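Local coordinates for Old Yellow Enzyme (Pichia, PDB 6AGZ), which probably catalyses the asymmetric reduction of the carbon-carbon double bond of enone compounds, using a bound flavin mononucleotide in a TIM barrel, at residues Leu219-Ile224 with Phe262-Ser267; Val184-His187 with Leu193-Gln196; Tyr53-Glu58 with Trp382-Glu387. All blocks are in the same frame, centred on the assembly; numbering follows the deposited sequence.

In the fold
Contacts 1 and 2 are neighbours in the TIM barrel, their centres 10 Å apart. They share one apolar layer: Leu219 CD2 of contact 1 lies 3.5 Å from Leu194 CD2 of contact 2, and Ile224 CD1 lies 3.7 Å from Val186 CG2. Contact 2 reaches the flavin through His187. Contact 1 is set back from it, with the side chain of Leu220 about 12 Å from the FMN. Contact 3 lies on the opposite side of the chain's centre from contact 1, about 37 Å away centre to centre, and about 30 Å from contact 2. It joins residues far apart in sequence, so contacts 1 and 2 both fall inside the loop it closes.

Contact 1 (Leu219-Ile224 with Phe262-Ser267); sequences LLLEVI and FGYILS
Leu220 and Ile265 meet through their methyl groups, with Leu220 CD2 3.8 Å from Ile265 CG2. The two side chains cross at about a right angle. Ile265 CD1 lies a little farther from the same methyl, so one branch end of Leu220 touches two ends of the isoleucine. The chi1 of Leu220, 171°, turns CG away from the backbone N and carries the branch across to the other helix. Beside this pair, Leu221 CD1 approaches the ring of Tyr264 obliquely, 4.2 Å from CE2. It is equally near the hydroxyl end of the ring. No hydrogen bond crosses the contact; it is apolar packing between buried side chains. The nearest CA atoms are those of Leu221 and Ile265, 7.9 Å apart, as expected of helices packed through their side chains.

Farther out, Leu220 rests on Val238 and Leu240 of strand 236-240, and Ile265 also touches Leu240. Tyr264 packs on Ile213 of the second subunit, which places this edge of the contact at the dimer interface. Helices 218-231 and 258-274 follow strands 183-187 and 236-240, and their packing over the strand between them is characteristic of the outer helical layer of a TIM barrel.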
ATOM      1  N   LEU A 219      -1.856  -4.883  18.823  1.00 13.27           N
ATOM      2  CA  LEU A 219      -1.175  -5.891  19.634  1.00 13.26           C
ATOM      3  C   LEU A 219       0.244  -6.125  19.133  1.00 11.82           C
ATOM      4  O   LEU A 219       1.195  -6.164  19.924  1.00 10.88           O
ATOM      5  CB  LEU A 219      -1.973  -7.197  19.638  1.00 15.19           C
ATOM      6  CG  LEU A 219      -1.631  -8.202  20.747  1.00 19.99           C
ATOM      7  CD1 LEU A 219      -2.818  -9.093  21.050  1.00 22.01           C
ATOM      8  CD2 LEU A 219      -0.426  -9.059  20.400  1.00 22.21           C
ATOM      9  N   LEU A 220       0.404  -6.290  17.818  1.00 11.72           N
ATOM     10  CA  LEU A 220       1.734  -6.481  17.248  1.00 12.88           C
ATOM     11  C   LEU A 220       2.661  -5.332  17.622  1.00 13.00           C
ATOM     12  O   LEU A 220       3.781  -5.555  18.092  1.00 13.93           O
ATOM     13  CB  LEU A 220       1.644  -6.622  15.728  1.00 11.82           C
ATOM     14  CG  LEU A 220       2.994  -6.615  15.006  1.00 11.55           C
ATOM     15  CD1 LEU A 220       3.828  -7.828  15.398  1.00 10.14           C
ATOM     16  CD2 LEU A 220       2.811  -6.550  13.497  1.00 11.32           C
ATOM     17  N   LEU A 221       2.205  -4.092  17.430  1.00 14.04           N
ATOM     18  CA  LEU A 221       3.064  -2.939  17.683  1.00 14.87           C
ATOM     19  C   LEU A 221       3.402  -2.801  19.163  1.00 14.74           C
ATOM     20  O   LEU A 221       4.511  -2.385  19.514  1.00 15.92           O
ATOM     21  CB  LEU A 221       2.401  -1.665  17.161  1.00 14.77           C
ATOM     22  CG  LEU A 221       2.283  -1.560  15.640  1.00 15.06           C
ATOM     23  CD1 LEU A 221       1.614  -0.255  15.243  1.00 15.51           C
ATOM     24  CD2 LEU A 221       3.653  -1.686  14.991  1.00 14.46           C
ATOM     25  N   GLU A 222       2.461  -3.141  20.046  1.00 14.01           N
ATOM     26  CA  GLU A 222       2.742  -3.081  21.478  1.00 15.14           C
ATOM     27  C   GLU A 222       3.768  -4.134  21.880  1.00 13.66           C
ATOM     28  O   GLU A 222       4.690  -3.849  22.658  1.00 12.93           O
ATOM     29  CB  GLU A 222       1.448  -3.246  22.276  1.00 16.68           C
ATOM     30  CG  GLU A 222       0.490  -2.068  22.139  1.00 17.76           C
ATOM     31  CD  GLU A 222      -0.775  -2.229  22.963  1.00 18.80           C
ATOM     32  OE1 GLU A 222      -1.072  -3.362  23.393  1.00 19.11           O
ATOM     33  OE2 GLU A 222      -1.475  -1.217  23.179  1.00 18.07           O
ATOM     34  N   VAL A 223       3.628  -5.355  21.354  1.00 12.52           N
ATOM     35  CA  VAL A 223       4.633  -6.389  21.590  1.00 14.85           C
ATOM     36  C   VAL A 223       5.996  -5.925  21.091  1.00 15.12           C
ATOM     37  O   VAL A 223       7.014  -6.071  21.778  1.00 14.20           O
ATOM     38  CB  VAL A 223       4.210  -7.711  20.926  1.00 14.82           C
ATOM     39  CG1 VAL A 223       5.359  -8.709  20.952  1.00 14.63           C
ATOM     40  CG2 VAL A 223       2.988  -8.289  21.623  1.00 15.33           C
ATOM     41  N   ILE A 224       6.030  -5.352  19.885  1.00 16.35           N
ATOM     42  CA  ILE A 224       7.288  -4.877  19.312  1.00 16.58           C
ATOM     43  C   ILE A 224       7.915  -3.810  20.199  1.00 17.40           C
ATOM     44  O   ILE A 224       9.125  -3.824  20.446  1.00 17.08           O
ATOM     45  CB  ILE A 224       7.062  -4.353  17.881  1.00 15.64           C
ATOM     46  CG1 ILE A 224       6.645  -5.491  16.949  1.00 15.41           C
ATOM     47  CG2 ILE A 224       8.317  -3.677  17.355  1.00 15.64           C
ATOM     48  CD1 ILE A 224       7.627  -6.633  16.908  1.00 15.74           C
ATOM     49  N   PHE A 262      -1.282  -3.841   6.290  1.00 15.00           N
ATOM     50  CA  PHE A 262       0.149  -4.075   6.434  1.00 12.20           C
ATOM     51  C   PHE A 262       0.964  -2.880   5.960  1.00 10.76           C
ATOM     52  O   PHE A 262       2.096  -2.689   6.414  1.00 12.18           O
ATOM     53  CB  PHE A 262       0.546  -5.339   5.676  1.00 13.76           C
ATOM     54  CG  PHE A 262      -0.103  -6.584   6.208  1.00 16.22           C
ATOM     55  CD1 PHE A 262       0.549  -7.373   7.140  1.00 18.84           C
ATOM     56  CD2 PHE A 262      -1.370  -6.956   5.788  1.00 16.11           C
ATOM     57  CE1 PHE A 262      -0.048  -8.517   7.637  1.00 18.80           C
ATOM     58  CE2 PHE A 262      -1.971  -8.099   6.283  1.00 16.86           C
ATOM     59  CZ  PHE A 262      -1.309  -8.879   7.208  1.00 17.05           C
ATOM     60  N   GLY A 263       0.416  -2.076   5.048  1.00 10.78           N
ATOM     61  CA  GLY A 263       1.050  -0.807   4.729  1.00  8.73           C
ATOM     62  C   GLY A 263       1.158   0.092   5.945  1.00 10.87           C
ATOM     63  O   GLY A 263       2.185   0.742   6.164  1.00 12.95           O
ATOM     64  N   TYR A 264       0.101   0.130   6.762  1.00 11.35           N
ATOM     65  CA  TYR A 264       0.155   0.888   8.007  1.00 10.16           C
ATOM     66  C   TYR A 264       1.149   0.274   8.983  1.00 10.70           C
ATOM     67  O   TYR A 264       1.885   1.001   9.660  1.00 10.15           O
ATOM     68  CB  TYR A 264      -1.234   0.973   8.639  1.00 11.02           C
ATOM     69  CG  TYR A 264      -1.219   1.424  10.085  1.00 11.58           C
ATOM     70  CD1 TYR A 264      -1.149   2.772  10.414  1.00 12.16           C
ATOM     71  CD2 TYR A 264      -1.276   0.501  11.123  1.00 11.55           C
ATOM     72  CE1 TYR A 264      -1.133   3.187  11.734  1.00 12.12           C
ATOM     73  CE2 TYR A 264      -1.258   0.906  12.443  1.00 11.42           C
ATOM     74  CZ  TYR A 264      -1.189   2.249  12.744  1.00 10.92           C
ATOM     75  OH  TYR A 264      -1.172   2.651  14.059  1.00 12.60           O
ATOM     76  N   ILE A 265       1.176  -1.058   9.085  1.00 11.97           N
ATOM     77  CA  ILE A 265       2.141  -1.700   9.979  1.00 11.94           C
ATOM     78  C   ILE A 265       3.566  -1.313   9.593  1.00 11.28           C
ATOM     79  O   ILE A 265       4.365  -0.877  10.435  1.00 10.42           O
ATOM     80  CB  ILE A 265       1.948  -3.227   9.975  1.00 13.80           C
ATOM     81  CG1 ILE A 265       0.595  -3.587  10.589  1.00 13.51           C
ATOM     82  CG2 ILE A 265       3.080  -3.909  10.730  1.00 13.65           C
ATOM     83  CD1 ILE A 265       0.270  -5.061  10.536  1.00 14.59           C
ATOM     84  N   LEU A 266       3.899  -1.456   8.307  1.00 10.50           N
ATOM     85  CA  LEU A 266       5.231  -1.089   7.833  1.00 14.03           C
ATOM     86  C   LEU A 266       5.516   0.387   8.069  1.00 14.30           C
ATOM     87  O   LEU A 266       6.639   0.758   8.436  1.00 14.95           O
ATOM     88  CB  LEU A 266       5.370  -1.423   6.349  1.00 15.21           C
ATOM     89  CG  LEU A 266       5.437  -2.902   5.975  1.00 15.86           C
ATOM     90  CD1 LEU A 266       5.428  -3.043   4.471  1.00 17.05           C
ATOM     91  CD2 LEU A 266       6.680  -3.545   6.567  1.00 17.48           C
ATOM     92  N   SER A 267       4.516   1.245   7.854  1.00 14.77           N
ATOM     93  CA  SER A 267       4.698   2.670   8.110  1.00 14.63           C
ATOM     94  C   SER A 267       5.041   2.929   9.571  1.00 14.96           C
ATOM     95  O   SER A 267       5.872   3.792   9.878  1.00 15.62           O
ATOM     96  CB  SER A 267       3.441   3.441   7.708  1.00 14.21           C
ATOM     97  OG  SER A 267       3.597   4.829   7.947  1.00 11.54           O
TER

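Contact 2 (Val184-His187 with Leu193-Gln196). With FMN (flavin mononucleotide), chain C.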
ATOM      1  N   VAL A 184      15.773 -11.622  17.948  1.00 16.25           N
ATOM      2  CA  VAL A 184      14.539 -12.332  18.243  1.00 17.62           C
ATOM      3  C   VAL A 184      13.496 -11.854  17.241  1.00 18.36           C
ATOM      4  O   VAL A 184      13.307 -10.645  17.060  1.00 19.41           O
ATOM      5  CB  VAL A 184      14.089 -12.123  19.706  1.00 18.98           C
ATOM      6  CG1 VAL A 184      13.649 -10.682  19.982  1.00 18.62           C
ATOM      7  CG2 VAL A 184      13.005 -13.109  20.073  1.00 19.63           C
ATOM      8  N   GLU A 185      12.872 -12.794  16.539  1.00 18.27           N
ATOM      9  CA  GLU A 185      11.978 -12.477  15.433  1.00 19.23           C
ATOM     10  C   GLU A 185      10.543 -12.763  15.847  1.00 19.56           C
ATOM     11  O   GLU A 185      10.213 -13.891  16.227  1.00 19.89           O
ATOM     12  CB  GLU A 185      12.340 -13.268  14.176  1.00 20.70           C
ATOM     13  CG  GLU A 185      11.345 -13.081  13.040  1.00 18.96           C
ATOM     14  CD  GLU A 185      11.727 -13.846  11.792  1.00 18.83           C
ATOM     15  OE1 GLU A 185      12.939 -13.971  11.517  1.00 19.48           O
ATOM     16  OE2 GLU A 185      10.817 -14.326  11.086  1.00 18.91           O
ATOM     17  N   VAL A 186       9.696 -11.744  15.767  1.00 17.93           N
ATOM     18  CA  VAL A 186       8.291 -11.881  16.124  1.00 16.57           C
ATOM     19  C   VAL A 186       7.547 -12.455  14.923  1.00 16.63           C
ATOM     20  O   VAL A 186       7.454 -11.818  13.870  1.00 17.01           O
ATOM     21  CB  VAL A 186       7.696 -10.541  16.566  1.00 15.08           C
ATOM     22  CG1 VAL A 186       6.209 -10.661  16.724  1.00 12.98           C
ATOM     23  CG2 VAL A 186       8.330 -10.096  17.876  1.00 15.30           C
ATOM     24  N   HIS A 187       7.036 -13.676  15.075  1.00 15.66           N
ATOM     25  CA  HIS A 187       6.235 -14.324  14.041  1.00 15.93           C
ATOM     26  C   HIS A 187       4.846 -13.699  14.050  1.00 16.64           C
ATOM     27  O   HIS A 187       4.073 -13.898  14.993  1.00 17.99           O
ATOM     28  CB  HIS A 187       6.169 -15.829  14.284  1.00 16.29           C
ATOM     29  CG  HIS A 187       5.614 -16.613  13.135  1.00 18.10           C
ATOM     30  ND1 HIS A 187       4.880 -16.036  12.121  1.00 18.50           N
ATOM     31  CD2 HIS A 187       5.688 -17.934  12.841  1.00 18.11           C
ATOM     32  CE1 HIS A 187       4.525 -16.967  11.253  1.00 18.21           C
ATOM     33  NE2 HIS A 187       5.004 -18.126  11.666  1.00 17.83           N
ATOM     34  N   LEU A 193      -1.368 -16.211  15.929  1.00 15.81           N
ATOM     35  CA  LEU A 193      -2.113 -15.313  16.816  1.00 15.79           C
ATOM     36  C   LEU A 193      -2.048 -13.856  16.366  1.00 14.90           C
ATOM     37  O   LEU A 193      -3.083 -13.198  16.196  1.00 14.26           O
ATOM     38  CB  LEU A 193      -1.600 -15.438  18.251  1.00 14.23           C
ATOM     39  CG  LEU A 193      -2.415 -14.581  19.227  1.00 14.73           C
ATOM     40  CD1 LEU A 193      -3.766 -15.224  19.518  1.00 14.21           C
ATOM     41  CD2 LEU A 193      -1.659 -14.300  20.514  1.00 16.15           C
ATOM     42  N   LEU A 194      -0.837 -13.328  16.183  1.00 15.33           N
ATOM     43  CA  LEU A 194      -0.704 -11.914  15.843  1.00 15.87           C
ATOM     44  C   LEU A 194      -1.345 -11.611  14.496  1.00 15.79           C
ATOM     45  O   LEU A 194      -2.036 -10.595  14.340  1.00 16.80           O
ATOM     46  CB  LEU A 194       0.767 -11.510  15.847  1.00 16.74           C
ATOM     47  CG  LEU A 194       1.565 -11.929  17.082  1.00 17.48           C
ATOM     48  CD1 LEU A 194       2.862 -11.174  17.108  1.00 17.29           C
ATOM     49  CD2 LEU A 194       0.794 -11.690  18.367  1.00 18.28           C
ATOM     50  N   ASP A 195      -1.133 -12.488  13.510  1.00 15.58           N
ATOM     51  CA  ASP A 195      -1.824 -12.341  12.236  1.00 16.30           C
ATOM     52  C   ASP A 195      -3.334 -12.375  12.433  1.00 13.93           C
ATOM     53  O   ASP A 195      -4.065 -11.589  11.819  1.00 13.68           O
ATOM     54  CB  ASP A 195      -1.376 -13.436  11.267  1.00 18.13           C
ATOM     55  CG  ASP A 195      -1.695 -13.101   9.824  1.00 19.23           C
ATOM     56  OD1 ASP A 195      -1.634 -11.907   9.464  1.00 20.75           O
ATOM     57  OD2 ASP A 195      -2.005 -14.031   9.049  1.00 20.31           O
ATOM     58  N   GLN A 196      -3.818 -13.272  13.300  1.00 13.07           N
ATOM     59  CA  GLN A 196      -5.245 -13.317  13.608  1.00 14.92           C
ATOM     60  C   GLN A 196      -5.741 -11.972  14.122  1.00 16.60           C
ATOM     61  O   GLN A 196      -6.848 -11.539  13.781  1.00 19.23           O
ATOM     62  CB  GLN A 196      -5.534 -14.416  14.630  1.00 15.03           C
ATOM     63  CG  GLN A 196      -5.202 -15.816  14.157  1.00 15.37           C
ATOM     64  CD  GLN A 196      -5.069 -16.799  15.303  1.00 17.76           C
ATOM     65  OE1 GLN A 196      -5.673 -16.622  16.361  1.00 17.36           O
ATOM     66  NE2 GLN A 196      -4.268 -17.838  15.101  1.00 19.10           N
TER
HETATM   67  N1  FMN C 501       7.901 -19.897   8.333  1.00 14.92           N
HETATM   68  C2  FMN C 501       7.844 -19.277   9.567  1.00 15.35           C
HETATM   69  O2  FMN C 501       7.759 -18.051   9.636  1.00 14.37           O
HETATM   70  N3  FMN C 501       7.880 -20.027  10.724  1.00 15.65           N
HETATM   71  C4  FMN C 501       7.974 -21.400  10.649  1.00 17.33           C
HETATM   72  O4  FMN C 501       8.006 -22.077  11.676  1.00 20.38           O
HETATM   73  C4A FMN C 501       8.031 -22.024   9.410  1.00 16.41           C
HETATM   74  N5  FMN C 501       8.124 -23.395   9.340  1.00 17.72           N
HETATM   75  C5A FMN C 501       8.185 -24.022   8.114  1.00 18.81           C
HETATM   76  C6  FMN C 501       8.279 -25.406   8.053  1.00 20.06           C
HETATM   77  C7  FMN C 501       8.339 -26.046   6.822  1.00 21.96           C
HETATM   78  C7M FMN C 501       8.444 -27.539   6.757  1.00 22.69           C
HETATM   79  C8  FMN C 501       8.304 -25.302   5.650  1.00 21.07           C
HETATM   80  C8M FMN C 501       8.370 -25.991   4.320  1.00 22.50           C
HETATM   81  C9  FMN C 501       8.208 -23.918   5.713  1.00 19.48           C
HETATM   82  C9A FMN C 501       8.150 -23.272   6.945  1.00 17.80           C
HETATM   83  N10 FMN C 501       8.053 -21.893   7.013  1.00 16.58           N
HETATM   84  C10 FMN C 501       7.993 -21.270   8.246  1.00 15.61           C
HETATM   85  C1' FMN C 501       8.026 -21.075   5.753  1.00 16.76           C
HETATM   86  C2' FMN C 501       9.477 -20.840   5.323  1.00 17.21           C
HETATM   87  O2' FMN C 501      10.144 -20.104   6.325  1.00 17.43           O
HETATM   88  C3' FMN C 501       9.602 -20.122   3.981  1.00 17.00           C
HETATM   89  O3' FMN C 501       9.052 -18.827   4.072  1.00 16.74           O
HETATM   90  C4' FMN C 501       8.911 -20.908   2.871  1.00 17.18           C
HETATM   91  O4' FMN C 501       9.290 -22.264   2.946  1.00 15.28           O
HETATM   92  C5' FMN C 501       9.274 -20.378   1.490  1.00 17.70           C
HETATM   93  O5' FMN C 501      10.677 -20.369   1.342  1.00 19.55           O
HETATM   94  P   FMN C 501      11.391 -21.422   0.354  1.00 18.30           P
HETATM   95  O1P FMN C 501      10.739 -21.342  -1.006  1.00 21.30           O
HETATM   96  O2P FMN C 501      12.858 -21.091   0.227  1.00 19.09           O
HETATM   97  O3P FMN C 501      11.235 -22.812   0.922  1.00 16.81           O
HETATM   98  O   HOH W   1       1.661 -15.354  16.244  1.00 10.52           O
HETATM   99  O   HOH W   2       1.131 -14.739  13.434  1.00 18.16           O
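Val186 CG1 presses against Leu194 CD1 at 3.4 Å, tighter than usual van der Waals contact. The two side chains cross at about a right angle. Val186 holds CG1 anti to its backbone N, with chi1 171°, and this puts the methyl on the side of the leucine. Leu220 and Ile224 of helix 218-231 also pack on Val186, so the tight part is wholly apolar.

The looser part is wet. His187 O lies 3.7 Å from Leu194 CD1, and water fills the gap between this oxygen and the start of helix 193-198. One water stands 3.1 Å from His187 O and accepts a bond from Leu194 N. A second accepts from Asp195 N, but its bond to His187 O is weak.

The His187 ring turns to the cofactor. FMN O2 sits over one face, offset toward the rim, and 3.4 Å from NE2. The ring of Trp112 lies nearly parallel to the imidazole, and ND1 is hydrogen-bonded to Ala189 N, which limits its rotation. Replacing His187 by an alanine would probably leave Ala189 N without its ND1 acceptor and Trp112 without its ring partner, and open a gap beside the pyrimidine end of the flavin. A strand whose last residue borders the cofactor, followed by a short helix, fits the FMN site at the C-terminal mouth of a TIM barrel.

Contact 3 (Tyr53-Glu58 with Trp382-Glu387); sequences YSQRAE and WGKYGE
Residues 53-57 form the last turn of a helix and Glu58 is the first residue to leave it, while residues 382-387 are an irregular loop that ends in a type II beta turn from Lys384 to Glu387. The backbones remain separate, with the CA atoms of Gln55 and Lys384 9.3 Å apart. Longer side chains and a water span the interval.

Glu58 and Lys384 make the direct polar link. Lys384 NZ donates to Glu58 OE1 at 3.2 Å in a salt bridge, meeting the oxygen nearly along its C-O axis. The glutamate is extended, its CG anti to the backbone N at a chi1 of -177°. The lysine bends at chi2 and chi4, and the two side chains cross at about a right angle. At that position NZ also lies 4.4 Å from Gln55 CB.

The second link is through water. One water lies 2.8 Å from Gln55 OE1 and 2.6 Å from Trp382 O and so bridges the two acceptors. The other end of the Gln55 amide, NE2, is bonded to Ser51 OG within the helix. Both ends of the amide are thus engaged, which should fix its rotation.

The turn is braced from within. Lys384 N donates to Glu387 OE1 at 3.0 Å, reaching it from 40° outside the carboxylate plane. The usual backbone bond from Glu387 N to Lys384 O closes the turn.

Around the contact, Arg56 bonds to Phe346 O and makes a cation-pi contact with Tyr52. Helix 47-57 itself lies against helix 87-102 through Tyr53 and Ala57, and against strand 63-70 of the barrel, with residues 382-387 facing its C-terminal end across side chains and a water.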
ATOM      1  N   TYR A  53      21.643 -27.558  13.232  1.00 12.19           N
ATOM      2  CA  TYR A  53      22.047 -26.169  13.053  1.00 18.75           C
ATOM      3  C   TYR A  53      23.560 -26.024  12.932  1.00 18.08           C
ATOM      4  O   TYR A  53      24.037 -25.070  12.307  1.00 18.07           O
ATOM      5  CB  TYR A  53      21.530 -25.314  14.211  1.00 19.84           C
ATOM      6  CG  TYR A  53      20.032 -25.112  14.198  1.00 20.07           C
ATOM      7  CD1 TYR A  53      19.446 -24.178  13.354  1.00 18.94           C
ATOM      8  CD2 TYR A  53      19.204 -25.853  15.030  1.00 20.82           C
ATOM      9  CE1 TYR A  53      18.076 -23.990  13.337  1.00 19.17           C
ATOM     10  CE2 TYR A  53      17.834 -25.671  15.022  1.00 21.07           C
ATOM     11  CZ  TYR A  53      17.276 -24.739  14.174  1.00 19.56           C
ATOM     12  OH  TYR A  53      15.912 -24.555  14.163  1.00 18.46           O
ATOM     13  N   SER A  54      24.320 -26.951  13.519  1.00 17.46           N
ATOM     14  CA  SER A  54      25.777 -26.877  13.448  1.00 16.39           C
ATOM     15  C   SER A  54      26.267 -27.040  12.015  1.00 17.01           C
ATOM     16  O   SER A  54      27.131 -26.285  11.554  1.00 17.75           O
ATOM     17  CB  SER A  54      26.398 -27.941  14.354  1.00 16.54           C
ATOM     18  OG  SER A  54      27.809 -27.967  14.218  1.00 15.95           O
ATOM     19  N   GLN A  55      25.726 -28.028  11.295  1.00 16.49           N
ATOM     20  CA  GLN A  55      26.144 -28.245   9.913  1.00 17.79           C
ATOM     21  C   GLN A  55      25.810 -27.049   9.031  1.00 18.15           C
ATOM     22  O   GLN A  55      26.540 -26.759   8.077  1.00 17.75           O
ATOM     23  CB  GLN A  55      25.490 -29.509   9.358  1.00 17.31           C
ATOM     24  CG  GLN A  55      25.858 -30.779  10.104  1.00 17.45           C
ATOM     25  CD  GLN A  55      25.142 -31.996   9.557  1.00 19.01           C
ATOM     26  OE1 GLN A  55      24.954 -32.127   8.347  1.00 19.59           O
ATOM     27  NE2 GLN A  55      24.731 -32.892  10.447  1.00 19.44           N
ATOM     28  N   ARG A  56      24.723 -26.344   9.334  1.00 18.47           N
ATOM     29  CA  ARG A  56      24.310 -25.190   8.552  1.00 17.19           C
ATOM     30  C   ARG A  56      24.988 -23.903   8.994  1.00 16.93           C
ATOM     31  O   ARG A  56      24.946 -22.911   8.258  1.00 17.64           O
ATOM     32  CB  ARG A  56      22.788 -25.046   8.616  1.00 15.47           C
ATOM     33  CG  ARG A  56      22.097 -26.138   7.825  1.00 15.66           C
ATOM     34  CD  ARG A  56      20.682 -26.427   8.282  1.00 14.31           C
ATOM     35  NE  ARG A  56      20.096 -27.474   7.450  1.00 14.69           N
ATOM     36  CZ  ARG A  56      20.348 -28.772   7.596  1.00 15.47           C
ATOM     37  NH1 ARG A  56      21.175 -29.186   8.548  1.00 14.30           N
ATOM     38  NH2 ARG A  56      19.778 -29.657   6.791  1.00 15.48           N
ATOM     39  N   ALA A  57      25.612 -23.895  10.170  1.00 16.97           N
ATOM     40  CA  ALA A  57      26.456 -22.784  10.574  1.00 16.13           C
ATOM     41  C   ALA A  57      27.900 -22.957  10.123  1.00 16.87           C
ATOM     42  O   ALA A  57      28.658 -21.981  10.123  1.00 16.67           O
ATOM     43  CB  ALA A  57      26.399 -22.608  12.095  1.00 15.95           C
ATOM     44  N   GLU A  58      28.286 -24.168   9.725  1.00 17.74           N
ATOM     45  CA  GLU A  58      29.637 -24.418   9.243  1.00 20.49           C
ATOM     46  C   GLU A  58      29.817 -23.858   7.836  1.00 20.40           C
ATOM     47  O   GLU A  58      28.952 -24.020   6.971  1.00 20.90           O
ATOM     48  CB  GLU A  58      29.924 -25.921   9.250  1.00 21.80           C
ATOM     49  CG  GLU A  58      31.332 -26.309   8.830  1.00 24.96           C
ATOM     50  CD  GLU A  58      31.483 -27.807   8.635  1.00 28.10           C
ATOM     51  OE1 GLU A  58      30.524 -28.441   8.146  1.00 28.30           O
ATOM     52  OE2 GLU A  58      32.555 -28.351   8.976  1.00 29.58           O
ATOM     53  N   TRP A 382      20.903 -36.244   5.471  1.00 19.21           N
ATOM     54  CA  TRP A 382      21.403 -35.594   4.269  1.00 19.30           C
ATOM     55  C   TRP A 382      22.921 -35.490   4.307  1.00 20.02           C
ATOM     56  O   TRP A 382      23.511 -35.127   5.328  1.00 21.19           O
ATOM     57  CB  TRP A 382      20.790 -34.202   4.119  1.00 17.62           C
ATOM     58  CG  TRP A 382      19.302 -34.202   4.215  1.00 17.29           C
ATOM     59  CD1 TRP A 382      18.548 -33.758   5.263  1.00 17.48           C
ATOM     60  CD2 TRP A 382      18.378 -34.681   3.231  1.00 18.07           C
ATOM     61  NE1 TRP A 382      17.213 -33.925   4.989  1.00 17.55           N
ATOM     62  CE2 TRP A 382      17.081 -34.491   3.748  1.00 17.74           C
ATOM     63  CE3 TRP A 382      18.522 -35.250   1.961  1.00 19.04           C
ATOM     64  CZ2 TRP A 382      15.936 -34.848   3.040  1.00 19.17           C
ATOM     65  CZ3 TRP A 382      17.383 -35.604   1.260  1.00 20.61           C
ATOM     66  CH2 TRP A 382      16.106 -35.402   1.801  1.00 20.40           C
ATOM     67  N   GLY A 383      23.551 -35.812   3.181  1.00 20.68           N
ATOM     68  CA  GLY A 383      24.983 -35.664   3.059  1.00 21.02           C
ATOM     69  C   GLY A 383      25.375 -34.317   2.486  1.00 19.75           C
ATOM     70  O   GLY A 383      24.550 -33.562   1.972  1.00 18.55           O
ATOM     71  N   LYS A 384      26.665 -34.013   2.591  1.00 20.30           N
ATOM     72  CA  LYS A 384      27.211 -32.842   1.926  1.00 20.43           C
ATOM     73  C   LYS A 384      27.225 -33.075   0.416  1.00 19.30           C
ATOM     74  O   LYS A 384      26.802 -34.122  -0.084  1.00 19.81           O
ATOM     75  CB  LYS A 384      28.608 -32.532   2.459  1.00 21.96           C
ATOM     76  CG  LYS A 384      28.668 -32.310   3.965  1.00 23.27           C
ATOM     77  CD  LYS A 384      29.400 -31.020   4.301  1.00 25.73           C
ATOM     78  CE  LYS A 384      29.882 -31.005   5.745  1.00 28.71           C
ATOM     79  NZ  LYS A 384      28.795 -30.663   6.704  1.00 30.55           N
ATOM     80  N   TYR A 385      27.705 -32.081  -0.327  1.00 18.88           N
ATOM     81  CA  TYR A 385      27.785 -32.214  -1.776  1.00 19.72           C
ATOM     82  C   TYR A 385      28.643 -33.415  -2.156  1.00 20.82           C
ATOM     83  O   TYR A 385      29.726 -33.624  -1.602  1.00 21.57           O
ATOM     84  CB  TYR A 385      28.357 -30.944  -2.405  1.00 20.78           C
ATOM     85  CG  TYR A 385      28.802 -31.149  -3.835  1.00 22.86           C
ATOM     86  CD1 TYR A 385      27.873 -31.271  -4.861  1.00 23.40           C
ATOM     87  CD2 TYR A 385      30.151 -31.236  -4.159  1.00 23.88           C
ATOM     88  CE1 TYR A 385      28.275 -31.468  -6.169  1.00 25.44           C
ATOM     89  CE2 TYR A 385      30.562 -31.431  -5.463  1.00 26.52           C
ATOM     90  CZ  TYR A 385      29.620 -31.546  -6.464  1.00 27.09           C
ATOM     91  OH  TYR A 385      30.025 -31.740  -7.764  1.00 29.25           O
ATOM     92  N   GLY A 386      28.148 -34.210  -3.104  1.00 19.65           N
ATOM     93  CA  GLY A 386      28.846 -35.394  -3.552  1.00 19.66           C
ATOM     94  C   GLY A 386      28.748 -36.590  -2.632  1.00 20.54           C
ATOM     95  O   GLY A 386      29.245 -37.665  -2.989  1.00 20.25           O
ATOM     96  N   GLU A 387      28.121 -36.443  -1.459  1.00 21.26           N
ATOM     97  CA  GLU A 387      27.937 -37.530  -0.515  1.00 22.13           C
ATOM     98  C   GLU A 387      26.512 -38.066  -0.594  1.00 22.56           C
ATOM     99  O   GLU A 387      25.574 -37.314  -0.878  1.00 22.86           O
ATOM    100  CB  GLU A 387      28.235 -37.061   0.912  1.00 21.98           C
ATOM    101  CG  GLU A 387      29.700 -36.728   1.148  1.00 18.77           C
ATOM    102  CD  GLU A 387      29.947 -36.095   2.503  1.00 18.32           C
ATOM    103  OE1 GLU A 387      28.962 -35.790   3.207  1.00 17.66           O
ATOM    104  OE2 GLU A 387      31.127 -35.907   2.865  1.00 18.69           O
TER
HETATM  105  O   HOH W   3      22.833 -33.722   7.363  1.00 26.09           O